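Local coordinates for fructose-1,6-bisphosphatase (Pyrococcus furiosus, PDB 1XI6), which removes the 1-phosphate from D-fructose 1,6-bisphosphate by magnesium-dependent hydrolysis, giving D-fructose 6-phosphate, and in vitro acts weakly on inositol 1-phosphate, at residues S85-I90 / V113-K118. Sequence-based numbering, arbitrary orientation.
Sequences SEYTVI and VFKKDK
Tyr87 and Lys115 form a non-hydrogen-bonded antiparallel pair. Their side chains lie side by side and point the same way. The lysine CG sits 3.5 Å from Tyr87 CE2, oblique to the ring, and its CE is near the phenol OH. Lys115 CG is anti to the backbone N (chi1 -175°), which starts the chain alongside the tyrosine. Glu86 runs beside the same lysine. Its carboxylate makes a long salt bridge, OE2 of Glu86 to NZ of Lys115 at 3.7 Å. Lys116 crosses Glu86 obliquely. Its ammonium lies nearby without touching the carboxylate, and may add weakly to the favourable charge around it.

The opposite face of the sheet carries Thr88 and Phe114. Two backbone hydrogen bonds join them: Phe114 N to Thr88 O at 2.7 Å and Thr88 N to Phe114 O at 3.0 Å. Thr88 O also lies at the edge of the Phe114 ring, in its plane. Ile90 reaches the rim atom CE1 of Phe114 with its CD1, at 3.6 Å. Phe237 meets the Phe114 ring edge-to-face, and helix 208-219 packs on both Ile90 and Phe114. On the Tyr87 side, Val89 CG2 and Val113 CG2 touch at 4.3 Å.

Past the last strand pair, Lys116 N donates a hydrogen bond to Glu86 O at 2.7 Å. There the second strand enters a type II' turn, Lys115 to Lys118, which leads into strand 118-126. Strand 87-92 runs on to Asp92, probably a magnesium ligand. Strands 87-92 and 108-115 are antiparallel neighbours inside the large mixed sheet of the inositol monophosphatase fold.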
ATOM      1  N   SER A  85     -13.843  15.136 -10.939  1.00 50.00           N
ATOM      2  CA  SER A  85     -12.679  15.906 -10.528  1.00 50.00           C
ATOM      3  C   SER A  85     -11.455  15.468 -11.288  1.00 50.00           C
ATOM      4  O   SER A  85     -11.316  14.290 -11.609  1.00 50.00           O
ATOM      5  CB  SER A  85     -12.421  15.741  -9.032  1.00 50.00           C
ATOM      6  OG  SER A  85     -11.304  16.520  -8.618  1.00 50.00           O
ATOM      7  N   GLU A  86     -10.570  16.426 -11.557  1.00 50.00           N
ATOM      8  CA  GLU A  86      -9.280  16.173 -12.210  1.00 50.00           C
ATOM      9  C   GLU A  86      -8.408  15.207 -11.402  1.00 50.00           C
ATOM     10  O   GLU A  86      -7.590  14.473 -11.969  1.00 50.00           O
ATOM     11  CB  GLU A  86      -8.528  17.490 -12.412  1.00 50.00           C
ATOM     12  CG  GLU A  86      -7.318  17.403 -13.343  1.00 50.00           C
ATOM     13  CD  GLU A  86      -6.473  18.668 -13.342  1.00 50.00           C
ATOM     14  OE1 GLU A  86      -6.946  19.735 -12.875  1.00 50.00           O
ATOM     15  OE2 GLU A  86      -5.323  18.596 -13.818  1.00 50.00           O
ATOM     16  N   TYR A  87      -8.604  15.222 -10.083  1.00 50.00           N
ATOM     17  CA  TYR A  87      -7.806  14.446  -9.150  1.00 50.00           C
ATOM     18  C   TYR A  87      -8.532  13.236  -8.558  1.00 50.00           C
ATOM     19  O   TYR A  87      -9.719  13.301  -8.221  1.00 50.00           O
ATOM     20  CB  TYR A  87      -7.326  15.346  -8.023  1.00 50.00           C
ATOM     21  CG  TYR A  87      -6.405  16.470  -8.443  1.00 50.00           C
ATOM     22  CD1 TYR A  87      -6.868  17.781  -8.490  1.00 50.00           C
ATOM     23  CD2 TYR A  87      -5.061  16.225  -8.771  1.00 50.00           C
ATOM     24  CE1 TYR A  87      -6.031  18.828  -8.859  1.00 50.00           C
ATOM     25  CE2 TYR A  87      -4.210  17.268  -9.144  1.00 50.00           C
ATOM     26  CZ  TYR A  87      -4.705  18.573  -9.187  1.00 50.00           C
ATOM     27  OH  TYR A  87      -3.884  19.625  -9.552  1.00 50.00           O
ATOM     28  N   THR A  88      -7.800  12.135  -8.428  1.00 50.00           N
ATOM     29  CA  THR A  88      -8.332  10.910  -7.838  1.00 50.00           C
ATOM     30  C   THR A  88      -7.430  10.446  -6.695  1.00 50.00           C
ATOM     31  O   THR A  88      -6.219  10.310  -6.872  1.00 50.00           O
ATOM     32  CB  THR A  88      -8.491   9.790  -8.901  1.00 50.00           C
ATOM     33  OG1 THR A  88      -9.292  10.277  -9.980  1.00 50.00           O
ATOM     34  CG2 THR A  88      -9.160   8.551  -8.314  1.00 50.00           C
ATOM     35  N   VAL A  89      -8.034  10.217  -5.533  1.00 50.00           N
ATOM     36  CA  VAL A  89      -7.334   9.693  -4.366  1.00 50.00           C
ATOM     37  C   VAL A  89      -7.760   8.244  -4.114  1.00 50.00           C
ATOM     38  O   VAL A  89      -8.929   7.972  -3.849  1.00 50.00           O
ATOM     39  CB  VAL A  89      -7.591  10.555  -3.102  1.00 50.00           C
ATOM     40  CG1 VAL A  89      -6.690  10.128  -1.974  1.00 50.00           C
ATOM     41  CG2 VAL A  89      -7.352  12.019  -3.384  1.00 50.00           C
ATOM     42  N   ILE A  90      -6.811   7.319  -4.211  1.00 50.00           N
ATOM     43  CA  ILE A  90      -7.038   5.950  -3.743  1.00 50.00           C
ATOM     44  C   ILE A  90      -6.627   5.852  -2.277  1.00 50.00           C
ATOM     45  O   ILE A  90      -5.498   6.164  -1.905  1.00 50.00           O
ATOM     46  CB  ILE A  90      -6.308   4.886  -4.580  1.00 50.00           C
ATOM     47  CG1 ILE A  90      -6.560   5.127  -6.076  1.00 50.00           C
ATOM     48  CG2 ILE A  90      -6.729   3.484  -4.123  1.00 50.00           C
ATOM     49  CD1 ILE A  90      -5.990   4.074  -7.013  1.00 50.00           C
ATOM     50  N   VAL A 113      -2.385   9.582  -4.915  1.00 50.00           N
ATOM     51  CA  VAL A 113      -3.003  10.776  -5.510  1.00 50.00           C
ATOM     52  C   VAL A 113      -2.660  10.888  -6.990  1.00 50.00           C
ATOM     53  O   VAL A 113      -1.485  11.000  -7.370  1.00 50.00           O
ATOM     54  CB  VAL A 113      -2.556  12.075  -4.781  1.00 50.00           C
ATOM     55  CG1 VAL A 113      -3.042  13.324  -5.514  1.00 50.00           C
ATOM     56  CG2 VAL A 113      -3.047  12.078  -3.343  1.00 50.00           C
ATOM     57  N   PHE A 114      -3.696  10.861  -7.817  1.00 50.00           N
ATOM     58  CA  PHE A 114      -3.531  10.976  -9.261  1.00 50.00           C
ATOM     59  C   PHE A 114      -4.039  12.317  -9.767  1.00 50.00           C
ATOM     60  O   PHE A 114      -5.067  12.823  -9.302  1.00 50.00           O
ATOM     61  CB  PHE A 114      -4.263   9.845  -9.976  1.00 50.00           C
ATOM     62  CG  PHE A 114      -3.727   8.480  -9.668  1.00 50.00           C
ATOM     63  CD1 PHE A 114      -4.079   7.822  -8.485  1.00 50.00           C
ATOM     64  CD2 PHE A 114      -2.884   7.836 -10.564  1.00 50.00           C
ATOM     65  CE1 PHE A 114      -3.584   6.543  -8.198  1.00 50.00           C
ATOM     66  CE2 PHE A 114      -2.386   6.560 -10.286  1.00 50.00           C
ATOM     67  CZ  PHE A 114      -2.736   5.917  -9.100  1.00 50.00           C
ATOM     68  N   LYS A 115      -3.289  12.888 -10.704  1.00 50.00           N
ATOM     69  CA  LYS A 115      -3.752  14.010 -11.509  1.00 50.00           C
ATOM     70  C   LYS A 115      -4.112  13.425 -12.863  1.00 50.00           C
ATOM     71  O   LYS A 115      -3.229  13.115 -13.672  1.00 50.00           O
ATOM     72  CB  LYS A 115      -2.660  15.068 -11.647  1.00 50.00           C
ATOM     73  CG  LYS A 115      -3.114  16.311 -12.367  1.00 50.00           C
ATOM     74  CD  LYS A 115      -1.997  17.319 -12.492  1.00 50.00           C
ATOM     75  CE  LYS A 115      -2.552  18.728 -12.481  1.00 50.00           C
ATOM     76  NZ  LYS A 115      -1.762  19.636 -13.355  1.00 50.00           N
ATOM     77  N   LYS A 116      -5.412  13.266 -13.095  1.00 50.00           N
ATOM     78  CA  LYS A 116      -5.929  12.562 -14.275  1.00 50.00           C
ATOM     79  C   LYS A 116      -5.514  11.087 -14.213  1.00 50.00           C
ATOM     80  O   LYS A 116      -6.024  10.348 -13.365  1.00 50.00           O
ATOM     81  CB  LYS A 116      -5.531  13.259 -15.597  1.00 50.00           C
ATOM     82  CG  LYS A 116      -6.231  14.616 -15.827  1.00 50.00           C
ATOM     83  CD  LYS A 116      -5.738  15.355 -17.075  1.00 50.00           C
ATOM     84  CE  LYS A 116      -4.622  16.367 -16.754  1.00 50.00           C
ATOM     85  NZ  LYS A 116      -4.045  17.013 -17.982  1.00 50.00           N
ATOM     86  N   ASP A 117      -4.594  10.655 -15.070  1.00 50.00           N
ATOM     87  CA  ASP A 117      -4.187   9.239 -15.086  1.00 50.00           C
ATOM     88  C   ASP A 117      -2.733   8.992 -14.644  1.00 50.00           C
ATOM     89  O   ASP A 117      -2.311   7.847 -14.474  1.00 50.00           O
ATOM     90  CB  ASP A 117      -4.483   8.595 -16.458  1.00 50.00           C
ATOM     91  CG  ASP A 117      -5.830   7.845 -16.489  1.00 50.00           C
ATOM     92  OD1 ASP A 117      -6.767   8.216 -15.739  1.00 50.00           O
ATOM     93  OD2 ASP A 117      -5.961   6.872 -17.269  1.00 50.00           O
ATOM     94  N   LYS A 118      -1.973  10.067 -14.459  1.00 50.00           N
ATOM     95  CA  LYS A 118      -0.621   9.954 -13.930  1.00 50.00           C
ATOM     96  C   LYS A 118      -0.665  10.075 -12.404  1.00 50.00           C
ATOM     97  O   LYS A 118      -1.318  10.990 -11.881  1.00 50.00           O
ATOM     98  CB  LYS A 118       0.303  11.018 -14.536  1.00 50.00           C
TER